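PDB 4LMY: peroxide stress regulator PerR, FUR family from Streptococcus pyogenes, which probably senses peroxide stress as a dimeric, metal-dependent transcription factor of the FUR family that binds DNA to regulate its target genes. Local coordinates for residues 1-6 with 112-117; 37-42 with 92-97; 100-105 with 138-143. All blocks are in the same frame, centred on the assembly; numbering follows the deposited sequence.

Overall arrangement
Three contacts illustrate how the character of a contact follows its place in the fold. Contact 2 is buried and apolar: helix 29-40 packs on strand 91-94 by carbon-to-carbon and CH-pi touches. Contact 1 lies at the surface, where the N-terminal residues run past strand 110-115 and meet it through a thioether, one hydroxyl-carboxylate bond and two waters. Contact 3, partly buried, is a parallel strand pair ruled by backbone hydrogen bonds. With centres about 17 Å apart, contact 1 gives two histidines and contact 2 one to the same zinc, whereas contact 3 supplies a cysteine to the other. Contacts 1 and 3 share a sheet, strands 110-115 and 98-104 being neighbours, and both touch the second subunit.

Contact 1: residues 1-6 with 112-117; sequences MDIHSH and DFMDVD. With ZN (zinc ion), chain E.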
loop_
_atom_site.group_PDB
_atom_site.type_symbol
_atom_site.label_atom_id
_atom_site.label_comp_id
_atom_site.label_asym_id
_atom_site.label_seq_id
_atom_site.Cartn_x
_atom_site.Cartn_y
_atom_site.Cartn_z
ATOM N N MET B 1 -6.672 -14.588 -0.340
ATOM C CA MET B 1 -7.560 -15.572 0.272
ATOM C C MET B 1 -8.341 -14.974 1.439
ATOM O O MET B 1 -8.490 -13.755 1.536
ATOM C CB MET B 1 -6.764 -16.798 0.723
ATOM C CG MET B 1 -5.516 -16.466 1.523
ATOM S SD MET B 1 -4.307 -17.802 1.502
ATOM C CE MET B 1 -3.871 -17.837 -0.237
ATOM N N ASP B 2 -8.846 -15.833 2.319
ATOM C CA ASP B 2 -9.606 -15.375 3.478
ATOM C C ASP B 2 -8.715 -14.691 4.508
ATOM O O ASP B 2 -7.534 -15.013 4.634
ATOM C CB ASP B 2 -10.367 -16.535 4.126
ATOM C CG ASP B 2 -11.763 -16.705 3.560
ATOM O OD1 ASP B 2 -12.343 -15.701 3.090
ATOM O OD2 ASP B 2 -12.283 -17.840 3.588
ATOM N N ILE B 3 -9.295 -13.748 5.242
ATOM C CA ILE B 3 -8.570 -13.012 6.272
ATOM C C ILE B 3 -8.132 -13.929 7.412
ATOM O O ILE B 3 -8.937 -14.674 7.969
ATOM C CB ILE B 3 -9.415 -11.843 6.820
ATOM C CG1 ILE B 3 -9.681 -10.823 5.711
ATOM C CG2 ILE B 3 -8.719 -11.180 7.997
ATOM C CD1 ILE B 3 -10.464 -9.610 6.165
ATOM N N HIS B 4 -6.846 -13.871 7.749
ATOM C CA HIS B 4 -6.255 -14.754 8.748
ATOM C C HIS B 4 -4.995 -14.112 9.318
ATOM O O HIS B 4 -4.582 -13.041 8.873
ATOM C CB HIS B 4 -5.890 -16.092 8.104
ATOM C CG HIS B 4 -4.809 -15.989 7.073
ATOM N ND1 HIS B 4 -5.064 -15.687 5.753
ATOM C CD2 HIS B 4 -3.467 -16.147 7.169
ATOM C CE1 HIS B 4 -3.928 -15.664 5.080
ATOM N NE2 HIS B 4 -2.944 -15.942 5.916
ATOM N N SER B 5 -4.382 -14.775 10.293
ATOM C CA SER B 5 -3.144 -14.289 10.893
ATOM C C SER B 5 -2.189 -15.430 11.227
ATOM O O SER B 5 -2.619 -16.537 11.546
ATOM C CB SER B 5 -3.438 -13.480 12.158
ATOM O OG SER B 5 -2.248 -13.227 12.885
ATOM N N HIS B 6 -0.892 -15.154 11.152
ATOM C CA HIS B 6 0.120 -16.116 11.572
ATOM C C HIS B 6 0.780 -15.620 12.850
ATOM O O HIS B 6 1.817 -16.137 13.271
ATOM C CB HIS B 6 1.172 -16.314 10.482
ATOM C CG HIS B 6 0.597 -16.586 9.128
ATOM N ND1 HIS B 6 0.248 -17.850 8.705
ATOM C CD2 HIS B 6 0.316 -15.754 8.099
ATOM C CE1 HIS B 6 -0.229 -17.785 7.475
ATOM N NE2 HIS B 6 -0.197 -16.523 7.082
ATOM N N ASP B 112 -1.555 -7.415 13.849
ATOM C CA ASP B 112 -1.183 -7.580 12.450
ATOM C C ASP B 112 -2.417 -7.729 11.573
ATOM O O ASP B 112 -3.482 -8.129 12.045
ATOM C CB ASP B 112 -0.233 -8.767 12.263
ATOM C CG ASP B 112 -0.835 -10.080 12.718
ATOM O OD1 ASP B 112 -1.498 -10.744 11.896
ATOM O OD2 ASP B 112 -0.640 -10.446 13.895
ATOM N N PHE B 113 -2.271 -7.386 10.299
ATOM C CA PHE B 113 -3.365 -7.501 9.344
ATOM C C PHE B 113 -2.874 -8.063 8.013
ATOM O O PHE B 113 -1.675 -8.048 7.721
ATOM C CB PHE B 113 -4.061 -6.149 9.141
ATOM C CG PHE B 113 -3.205 -5.114 8.461
ATOM C CD1 PHE B 113 -3.357 -4.852 7.110
ATOM C CD2 PHE B 113 -2.257 -4.400 9.175
ATOM C CE1 PHE B 113 -2.575 -3.899 6.479
ATOM C CE2 PHE B 113 -1.471 -3.444 8.551
ATOM C CZ PHE B 113 -1.632 -3.194 7.204
ATOM N N MET B 114 -3.807 -8.561 7.211
ATOM C CA MET B 114 -3.477 -9.139 5.916
ATOM C C MET B 114 -3.479 -8.076 4.837
ATOM O O MET B 114 -4.461 -7.352 4.671
ATOM C CB MET B 114 -4.488 -10.218 5.546
ATOM C CG MET B 114 -4.117 -11.007 4.306
ATOM S SD MET B 114 -5.237 -12.391 4.039
ATOM C CE MET B 114 -6.447 -11.657 2.941
ATOM N N ASP B 115 -2.383 -7.998 4.091
ATOM C CA ASP B 115 -2.238 -6.988 3.054
ATOM C C ASP B 115 -2.057 -7.587 1.662
ATOM O O ASP B 115 -1.326 -8.558 1.487
ATOM C CB ASP B 115 -1.046 -6.090 3.370
ATOM C CG ASP B 115 -0.641 -5.237 2.192
ATOM O OD1 ASP B 115 0.410 -5.521 1.583
ATOM O OD2 ASP B 115 -1.386 -4.294 1.865
ATOM N N VAL B 116 -2.725 -6.992 0.678
ATOM C CA VAL B 116 -2.521 -7.349 -0.723
ATOM C C VAL B 116 -2.119 -6.116 -1.532
ATOM O O VAL B 116 -2.076 -6.154 -2.762
ATOM C CB VAL B 116 -3.792 -7.964 -1.343
ATOM C CG1 VAL B 116 -4.199 -9.225 -0.593
ATOM C CG2 VAL B 116 -4.931 -6.954 -1.348
ATOM N N ASP B 117 -1.813 -5.024 -0.836
ATOM C CA ASP B 117 -1.600 -3.736 -1.498
ATOM C C ASP B 117 -0.137 -3.385 -1.784
ATOM O O ASP B 117 0.154 -2.706 -2.769
ATOM C CB ASP B 117 -2.267 -2.607 -0.705
ATOM C CG ASP B 117 -3.780 -2.615 -0.839
ATOM O OD1 ASP B 117 -4.276 -2.821 -1.966
ATOM O OD2 ASP B 117 -4.472 -2.416 0.182
HETATM ZN ZN ZN E . -0.876 -15.603 5.257
HETATM O O HOH W 1 -2.819 -10.826 9.514
HETATM O O HOH W 2 0.323 -12.722 10.617
#
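Residues 1-6 have no regular secondary structure and run almost antiparallel to strand 112-115, meeting it through two side chains directed at the loop, Met114 and Asp112. The apolar and sulfur contacts centre on Met114. Its CG is anti to the backbone N (chi1 -172°) and the chain stays extended until it bends at the thioether, which carries the tip in among the first four residues. Met114 SD lies 3.7 Å from His4 CE1, approaching the imidazole obliquely, and 3.5 Å from the carbonyl O of Asp2. Met114 CE reaches on to the O of Met1, 3.2 Å away, and brushes Ile3 CG1.

Polar contacts gather round Asp112 OD1. Ser5 OG donates to the syn lone pair of Asp112 OD1 at 2.8 Å. The same oxygen accepts from two waters, one also donating to His4 O and the other accepting from His6 N, so a single carboxylate oxygen ties down side chain and backbone of the loop.

The metal contacts begin with how His4 is held. His4 ND1 donates to Asp2 O at 2.8 Å, nearly straight (174°) and in the ring plane, which fixes the ring's rotation and leaves His4 NE2 to bind zinc at 2.2 Å. His6 NE2 binds the same ion at 2.1 Å, while His6 ND1 is hydrogen-bonded to Glu22, a second-shell carboxylate that may make the imidazole a stronger ligand. With His19, His97 and His99 these complete a five-histidine zinc site: the N-terminal segment, lying alongside strand 110-115, adds two ligands, consistent with the regulatory metal site of a FUR-family protein.

Contact 2: residues 37-42 with 92-97; sequences YMIQST and YDFMGH. With ZN (zinc ion), chain E.
This buried helix-on-strand contact illustrates apolar packing in the interior of the chain: the last turn of helix 29-40 rests on the end of strand 91-94, and Met38, Ile39 and Phe94 carry most of it. It lies in what is, as in other FUR-family regulators, probably the winged-helix DNA-binding part, strands 79-82 and 91-94 forming its two-stranded wing. The backbones come closest at Met38 and Phe94, whose CA atoms are 5.5 Å apart.

Phe94 has its CG anti to the backbone N (chi1 -171°), which lays the ring along the Ile39 side chain so that the two run side by side in the same direction. Ile39 CG1 sits over the middle of one ring face, 3.4 Å from the centroid of Phe94 and only 10° off the ring normal, a close CH-pi contact. Ile39 CD1 extends toward the tip of the ring, 3.8 Å from Phe94 CZ.

Met38 covers the root of the same residue. Met38 CB lies 3.9 Å from Phe94 CB, and Met38 O comes to 3.3 Å of that Phe94 CB. Beyond CB the methionine chain bends at both chi2 and chi3, curling until CE turns to the preceding part of the strand. There Met38 CE packs 3.8 Å from Tyr92 CB, the side chains crossing obliquely, and stays close to Tyr92 O.

Past the strand, the chain reaches His97, which binds zinc through NE2. Other elements enclose the packed pair: Val16 of helix 12-22, Val79 of strand 79-82 and Met119 of helix 118-129 all meet Phe94, while Ile39 also touches Ala12, Tyr13 and Met119.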
loop_
_atom_site.group_PDB
_atom_site.type_symbol
_atom_site.label_atom_id
_atom_site.label_comp_id
_atom_site.label_asym_id
_atom_site.label_seq_id
_atom_site.Cartn_x
_atom_site.Cartn_y
_atom_site.Cartn_z
ATOM N N TYR B 37 11.373 -15.600 -7.779
ATOM C CA TYR B 37 11.301 -15.169 -9.171
ATOM C C TYR B 37 9.938 -14.565 -9.488
ATOM O O TYR B 37 9.851 -13.486 -10.074
ATOM C CB TYR B 37 11.582 -16.345 -10.112
ATOM C CG TYR B 37 11.471 -16.003 -11.585
ATOM C CD1 TYR B 37 10.256 -16.108 -12.252
ATOM C CD2 TYR B 37 12.580 -15.586 -12.307
ATOM C CE1 TYR B 37 10.146 -15.798 -13.594
ATOM C CE2 TYR B 37 12.480 -15.274 -13.654
ATOM C CZ TYR B 37 11.259 -15.384 -14.291
ATOM O OH TYR B 37 11.148 -15.079 -15.629
ATOM N N MET B 38 8.877 -15.267 -9.097
ATOM C CA MET B 38 7.512 -14.834 -9.374
ATOM C C MET B 38 7.169 -13.545 -8.635
ATOM O O MET B 38 6.491 -12.671 -9.176
ATOM C CB MET B 38 6.511 -15.933 -9.012
ATOM C CG MET B 38 6.583 -17.158 -9.914
ATOM S SD MET B 38 6.402 -16.732 -11.656
ATOM C CE MET B 38 4.759 -16.019 -11.657
ATOM N N ILE B 39 7.644 -13.436 -7.399
ATOM C CA ILE B 39 7.432 -12.235 -6.597
ATOM C C ILE B 39 8.100 -11.020 -7.232
ATOM O O ILE B 39 7.519 -9.933 -7.283
ATOM C CB ILE B 39 7.956 -12.427 -5.157
ATOM C CG1 ILE B 39 7.050 -13.394 -4.399
ATOM C CG2 ILE B 39 8.033 -11.093 -4.419
ATOM C CD1 ILE B 39 7.543 -13.733 -3.027
ATOM N N GLN B 40 9.317 -11.212 -7.730
ATOM C CA GLN B 40 10.086 -10.115 -8.305
ATOM C C GLN B 40 9.680 -9.790 -9.738
ATOM O O GLN B 40 9.981 -8.707 -10.240
ATOM C CB GLN B 40 11.584 -10.421 -8.258
ATOM C CG GLN B 40 12.156 -10.525 -6.858
ATOM C CD GLN B 40 13.662 -10.359 -6.835
ATOM O OE1 GLN B 40 14.318 -10.397 -7.877
ATOM N NE2 GLN B 40 14.217 -10.164 -5.646
ATOM N N SER B 41 9.005 -10.728 -10.398
ATOM C CA SER B 41 8.665 -10.558 -11.808
ATOM C C SER B 41 7.731 -9.375 -12.050
ATOM O O SER B 41 6.668 -9.265 -11.439
ATOM C CB SER B 41 8.063 -11.838 -12.391
ATOM O OG SER B 41 7.936 -11.731 -13.800
ATOM N N THR B 42 8.148 -8.495 -12.953
ATOM C CA THR B 42 7.389 -7.296 -13.278
ATOM C C THR B 42 6.633 -7.495 -14.578
ATOM O O THR B 42 6.341 -6.545 -15.306
ATOM C CB THR B 42 8.314 -6.089 -13.403
ATOM O OG1 THR B 42 9.328 -6.365 -14.377
ATOM C CG2 THR B 42 8.972 -5.813 -12.069
ATOM N N TYR B 92 1.577 -16.438 -16.009
ATOM C CA TYR B 92 1.432 -16.541 -14.565
ATOM C C TYR B 92 1.777 -15.230 -13.873
ATOM O O TYR B 92 2.661 -14.499 -14.311
ATOM C CB TYR B 92 2.309 -17.676 -14.031
ATOM C CG TYR B 92 1.963 -19.027 -14.615
ATOM C CD1 TYR B 92 1.096 -19.889 -13.957
ATOM C CD2 TYR B 92 2.494 -19.438 -15.833
ATOM C CE1 TYR B 92 0.774 -21.122 -14.489
ATOM C CE2 TYR B 92 2.175 -20.668 -16.374
ATOM C CZ TYR B 92 1.316 -21.507 -15.697
ATOM O OH TYR B 92 0.997 -22.735 -16.231
ATOM N N ASP B 93 1.070 -14.938 -12.787
ATOM C CA ASP B 93 1.299 -13.712 -12.038
ATOM C C ASP B 93 1.197 -13.966 -10.544
ATOM O O ASP B 93 0.215 -14.533 -10.069
ATOM C CB ASP B 93 0.282 -12.645 -12.439
ATOM C CG ASP B 93 0.552 -11.307 -11.783
ATOM O OD1 ASP B 93 1.716 -10.853 -11.817
ATOM O OD2 ASP B 93 -0.395 -10.711 -11.230
ATOM N N PHE B 94 2.215 -13.542 -9.803
ATOM C CA PHE B 94 2.190 -13.662 -8.353
ATOM C C PHE B 94 1.306 -12.565 -7.765
ATOM O O PHE B 94 1.476 -11.390 -8.085
ATOM C CB PHE B 94 3.605 -13.565 -7.780
ATOM C CG PHE B 94 3.689 -13.897 -6.317
ATOM C CD1 PHE B 94 3.967 -15.188 -5.901
ATOM C CD2 PHE B 94 3.481 -12.919 -5.357
ATOM C CE1 PHE B 94 4.039 -15.497 -4.556
ATOM C CE2 PHE B 94 3.551 -13.224 -4.013
ATOM C CZ PHE B 94 3.833 -14.513 -3.612
ATOM N N MET B 95 0.361 -12.950 -6.912
ATOM C CA MET B 95 -0.504 -11.974 -6.251
ATOM C C MET B 95 -0.690 -12.283 -4.763
ATOM O O MET B 95 -1.546 -11.699 -4.096
ATOM C CB MET B 95 -1.851 -11.842 -6.983
ATOM C CG MET B 95 -2.959 -12.802 -6.550
ATOM S SD MET B 95 -2.522 -14.547 -6.620
ATOM C CE MET B 95 -3.985 -15.227 -7.399
ATOM N N GLY B 96 0.139 -13.189 -4.249
ATOM C CA GLY B 96 0.081 -13.594 -2.855
ATOM C C GLY B 96 0.152 -12.444 -1.866
ATOM O O GLY B 96 0.817 -11.437 -2.105
ATOM N N HIS B 97 -0.535 -12.610 -0.744
ATOM C CA HIS B 97 -0.640 -11.572 0.272
ATOM C C HIS B 97 0.561 -11.548 1.213
ATOM O O HIS B 97 1.468 -12.376 1.122
ATOM C CB HIS B 97 -1.894 -11.815 1.104
ATOM C CG HIS B 97 -1.840 -13.080 1.902
ATOM N ND1 HIS B 97 -2.183 -14.307 1.374
ATOM C CD2 HIS B 97 -1.464 -13.310 3.181
ATOM C CE1 HIS B 97 -2.029 -15.237 2.299
ATOM N NE2 HIS B 97 -1.592 -14.662 3.404
HETATM ZN ZN ZN E . -0.876 -15.603 5.257
#

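Contact 3: residues 100-105 with 138-143; sequences VNVVCE and VIAYGI. With ZN (zinc ion), chain F.
Strands 100-104 and 140-143 show how a parallel pair can be tight from Asn101 to Glu105 and looser where it begins. Four hydrogen bonds form the close part: Ala140 N to Asn101 O, Val103 N to Ala140 O at 2.8 Å, Gly142 N to Val103 O, and Glu105 N to Gly142 O, also 2.8 Å. The outer two run nearly along their C=O axes, whereas in the middle two the donor stands above the carbonyl plane. Val102 CG2 meets Ala140 CB at 4.0 Å on the face that also carries Cys104; on the other, Val103 CB lies 4.0 Å from Tyr141 CD1.

At the beginning of the pair the strands part, and a water replaces the direct bond, accepting from Asn101 N and donating to Val138 O at 2.8 Å. Ile139, exposed here, touches Val103 only methyl to methyl, CG2 to CG2. The far end is closed by the second subunit: Glu105 OE1 makes a salt bridge to Arg135 and a hydrogen bond to Thr134 OG1, both of that subunit, whose Arg135 also makes a cation-pi contact with Tyr141.

Cys104 SG binds zinc at 2.3 Å together with Cys107, Cys144 and Cys147, a four-cysteine site at the end of the strands. Strand 98-104 is central in the sheet, with antiparallel 110-115 as its other neighbour, while 140-143 pairs antiparallel with a strand of the second subunit, continuing the sheet across the dimer.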
loop_
_atom_site.group_PDB
_atom_site.type_symbol
_atom_site.label_atom_id
_atom_site.label_comp_id
_atom_site.label_asym_id
_atom_site.label_seq_id
_atom_site.Cartn_x
_atom_site.Cartn_y
_atom_site.Cartn_z
ATOM N N VAL B 100 1.210 -7.467 7.823
ATOM C CA VAL B 100 1.861 -6.240 8.262
ATOM C C VAL B 100 1.464 -5.905 9.696
ATOM O O VAL B 100 0.304 -6.047 10.075
ATOM C CB VAL B 100 1.460 -5.063 7.342
ATOM C CG1 VAL B 100 2.133 -3.760 7.773
ATOM C CG2 VAL B 100 1.785 -5.392 5.890
ATOM N N ASN B 101 2.428 -5.459 10.494
ATOM C CA ASN B 101 2.137 -5.046 11.863
ATOM C C ASN B 101 1.545 -3.646 11.951
ATOM O O ASN B 101 1.886 -2.763 11.165
ATOM C CB ASN B 101 3.397 -5.100 12.723
ATOM C CG ASN B 101 3.761 -6.508 13.132
ATOM O OD1 ASN B 101 2.907 -7.392 13.185
ATOM N ND2 ASN B 101 5.033 -6.722 13.442
ATOM N N VAL B 102 0.651 -3.450 12.911
ATOM C CA VAL B 102 0.252 -2.106 13.300
ATOM C C VAL B 102 0.610 -1.931 14.773
ATOM O O VAL B 102 0.230 -2.743 15.619
ATOM C CB VAL B 102 -1.246 -1.811 13.012
ATOM C CG1 VAL B 102 -2.158 -2.796 13.724
ATOM C CG2 VAL B 102 -1.585 -0.379 13.397
ATOM N N VAL B 103 1.378 -0.890 15.070
ATOM C CA VAL B 103 1.906 -0.692 16.414
ATOM C C VAL B 103 1.241 0.500 17.086
ATOM O O VAL B 103 1.100 1.558 16.476
ATOM C CB VAL B 103 3.434 -0.454 16.380
ATOM C CG1 VAL B 103 3.983 -0.333 17.788
ATOM C CG2 VAL B 103 4.131 -1.579 15.619
ATOM N N CYS B 104 0.825 0.332 18.339
ATOM C CA CYS B 104 0.194 1.429 19.061
ATOM C C CYS B 104 1.229 2.456 19.492
ATOM O O CYS B 104 2.197 2.125 20.174
ATOM C CB CYS B 104 -0.591 0.933 20.279
ATOM S SG CYS B 104 -1.467 2.269 21.153
ATOM N N GLU B 105 1.012 3.703 19.086
ATOM C CA GLU B 105 1.925 4.794 19.397
ATOM C C GLU B 105 2.018 5.038 20.900
ATOM O O GLU B 105 3.043 5.499 21.397
ATOM C CB GLU B 105 1.462 6.076 18.707
ATOM C CG GLU B 105 1.251 5.946 17.209
ATOM C CD GLU B 105 2.346 6.615 16.408
ATOM O OE1 GLU B 105 2.029 7.200 15.351
ATOM O OE2 GLU B 105 3.518 6.554 16.829
ATOM N N VAL B 138 7.153 -2.388 5.488
ATOM C CA VAL B 138 6.064 -1.515 5.894
ATOM C C VAL B 138 5.623 -1.850 7.310
ATOM O O VAL B 138 5.415 -3.014 7.644
ATOM C CB VAL B 138 4.859 -1.643 4.941
ATOM C CG1 VAL B 138 3.725 -0.739 5.387
ATOM C CG2 VAL B 138 5.268 -1.310 3.517
ATOM N N ILE B 139 5.515 -0.820 8.143
ATOM C CA ILE B 139 4.932 -0.947 9.473
ATOM C C ILE B 139 3.925 0.177 9.659
ATOM O O ILE B 139 4.230 1.339 9.391
ATOM C CB ILE B 139 5.992 -0.842 10.580
ATOM C CG1 ILE B 139 7.065 -1.918 10.405
ATOM C CG2 ILE B 139 5.346 -0.949 11.958
ATOM C CD1 ILE B 139 8.128 -1.891 11.476
ATOM N N ALA B 140 2.723 -0.165 10.108
ATOM C CA ALA B 140 1.708 0.848 10.358
ATOM C C ALA B 140 1.721 1.260 11.822
ATOM O O ALA B 140 2.115 0.485 12.693
ATOM C CB ALA B 140 0.334 0.336 9.965
ATOM N N TYR B 141 1.305 2.493 12.084
ATOM C CA TYR B 141 1.192 2.988 13.446
ATOM C C TYR B 141 -0.212 3.513 13.686
ATOM O O TYR B 141 -0.882 3.964 12.760
ATOM C CB TYR B 141 2.232 4.076 13.710
ATOM C CG TYR B 141 3.649 3.567 13.641
ATOM C CD1 TYR B 141 4.294 3.092 14.775
ATOM C CD2 TYR B 141 4.342 3.554 12.438
ATOM C CE1 TYR B 141 5.592 2.617 14.713
ATOM C CE2 TYR B 141 5.639 3.081 12.366
ATOM C CZ TYR B 141 6.259 2.616 13.507
ATOM O OH TYR B 141 7.551 2.145 13.436
ATOM N N GLY B 142 -0.663 3.436 14.931
ATOM C CA GLY B 142 -2.000 3.881 15.256
ATOM C C GLY B 142 -2.278 3.846 16.741
ATOM O O GLY B 142 -1.367 3.683 17.545
ATOM N N ILE B 143 -3.543 4.016 17.095
ATOM C CA ILE B 143 -3.964 3.931 18.484
ATOM C C ILE B 143 -4.838 2.693 18.637
ATOM O O ILE B 143 -5.855 2.558 17.956
ATOM C CB ILE B 143 -4.759 5.179 18.902
ATOM C CG1 ILE B 143 -4.021 6.454 18.484
ATOM C CG2 ILE B 143 -5.021 5.173 20.403
ATOM C CD1 ILE B 143 -2.669 6.618 19.138
HETATM ZN ZN ZN F . -2.409 1.184 22.925
HETATM O O HOH W 3 5.168 -5.049 9.511
#